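Local coordinates for metallo-beta-lactamase FIM-1 (Pseudomonas aeruginosa, PDB 6V3Q) that hydrolyses beta-lactam antibiotics to substituted beta-amino acids as a zinc-dependent class B metallo-beta-lactamase, seen here in its mono-zinc form, at the interface of chains A and B. Coordinates in Å, arbitrary orientation; residue numbers count along the deposited sequence, not the author numbering. Chains: chain A/B, Metallo-beta-lactamase FIM-1.

The interface of chains A and B. Residues chain A 21, 23, 35, 37, 207-208; chain B 4, 30-31.
A:Gly207 and A:Pro208 meet the indole of B:Trp31 in one half of a two-fold symmetric interface between two copies of a class B metallo-beta-lactamase; the patch joins the two chains of the deposited assembly, but the enzyme is a monomer, so the pairing may belong to the crystal. B:Asn30 and B:Trp31 come from the loop between strands 19-27 and 33-43, the hairpin that in this family overhangs the active site. A:Pro208 lays its CD over the centre of one face of the indole, 3.3 Å from the centroid of the six-membered ring. A:Gly207 CA covers the same face toward the rim, 3.5 Å from CG of B:Trp31. CG of B:Trp31 stands anti to the carbonyl carbon (chi1 -78°), and chi2 of 76° turns that face to the A:Gly207-A:Pro208 segment. A:Pro35 CD lies 3.6 Å from the backbone O of B:Asn30, and its CG packs by the carbonyl O of B:Trp31. The second element is B:Gln4, from the N-terminal tail, poorly ordered, whose amide meets A:Met21 and A:Asn37 tip to tip, its plane at 90° to the A:Asn37 amide. NE2 lies 3.3 Å from A:Met21 CE and makes a weak hydrogen bond of 3.4 Å to A:Gly207 O. Within chain A, that oxygen also accepts A:Asn37 ND2 at 2.8 Å, in the carbonyl plane, while A:Thr23 OG1 donates to A:Asn37 OD1 at 3.0 Å; these two bonds fix the rotation of the A:Asn37 amide and tie the loop at A:Gly207 to strands 19-27 and 33-43.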
# COMPACT_ATOMS: atom_id res chain seq x y z
N MET A 21 18.52 -1.88 9.78
CA MET A 21 17.52 -2.21 8.77
C MET A 21 17.02 -0.91 8.15
O MET A 21 16.59 0.00 8.86
CB MET A 21 16.35 -2.98 9.38
CG MET A 21 15.44 -3.65 8.36
SD MET A 21 14.19 -4.73 9.11
CE MET A 21 12.79 -3.62 9.23
N THR A 23 14.22 0.75 5.52
CA THR A 23 12.89 0.51 4.98
C THR A 23 12.49 1.69 4.10
O THR A 23 12.50 2.83 4.57
CB THR A 23 11.86 0.31 6.10
OG1 THR A 23 12.23 -0.82 6.90
CG2 THR A 23 10.47 0.07 5.51
N PRO A 35 6.19 -1.28 1.60
CA PRO A 35 7.54 -1.19 2.14
C PRO A 35 8.47 -2.28 1.62
O PRO A 35 8.03 -3.34 1.15
CB PRO A 35 7.31 -1.35 3.65
CG PRO A 35 6.14 -2.26 3.73
CD PRO A 35 5.26 -1.91 2.55
N ASN A 37 12.47 -3.92 2.88
CA ASN A 37 13.53 -3.91 3.87
C ASN A 37 14.87 -4.24 3.24
O ASN A 37 14.96 -5.00 2.27
CB ASN A 37 13.24 -4.91 5.00
CG ASN A 37 11.92 -4.65 5.68
OD1 ASN A 37 11.48 -3.51 5.82
ND2 ASN A 37 11.26 -5.72 6.11
N GLY A 207 7.51 -5.96 6.00
CA GLY A 207 7.01 -6.03 7.35
C GLY A 207 8.10 -6.29 8.38
O GLY A 207 9.29 -6.27 8.08
N PRO A 208 7.68 -6.56 9.61
CA PRO A 208 8.64 -6.60 10.72
C PRO A 208 9.46 -7.87 10.76
O PRO A 208 9.03 -8.94 10.31
CB PRO A 208 7.74 -6.49 11.96
CG PRO A 208 6.47 -7.14 11.52
CD PRO A 208 6.30 -6.78 10.07
N GLN B 4 7.23 0.05 12.16
CA GLN B 4 6.26 -0.32 11.14
C GLN B 4 4.99 -0.82 11.81
O GLN B 4 4.84 -2.03 12.04
CB GLN B 4 6.82 -1.42 10.23
CG GLN B 4 8.14 -1.09 9.55
CD GLN B 4 8.58 -2.20 8.62
OE1 GLN B 4 8.05 -2.35 7.52
NE2 GLN B 4 9.54 -2.99 9.06
N ASN B 30 1.51 -7.50 2.21
CA ASN B 30 2.88 -7.04 2.07
C ASN B 30 3.24 -5.96 3.09
O ASN B 30 4.29 -5.32 2.95
CB ASN B 30 3.14 -6.52 0.65
CG ASN B 30 2.19 -5.40 0.24
OD1 ASN B 30 1.54 -4.78 1.08
ND2 ASN B 30 2.11 -5.14 -1.05
N TRP B 31 2.39 -5.76 4.09
CA TRP B 31 2.52 -4.76 5.14
C TRP B 31 2.50 -3.33 4.61
O TRP B 31 2.88 -2.40 5.33
CB TRP B 31 3.78 -4.99 5.98
CG TRP B 31 3.56 -6.08 6.96
CD1 TRP B 31 3.54 -7.42 6.69
CD2 TRP B 31 3.31 -5.94 8.36
NE1 TRP B 31 3.30 -8.12 7.85
CE2 TRP B 31 3.15 -7.23 8.88
CE3 TRP B 31 3.20 -4.84 9.21
CZ2 TRP B 31 2.89 -7.46 10.23
CZ3 TRP B 31 2.95 -5.07 10.55
CH2 TRP B 31 2.79 -6.37 11.05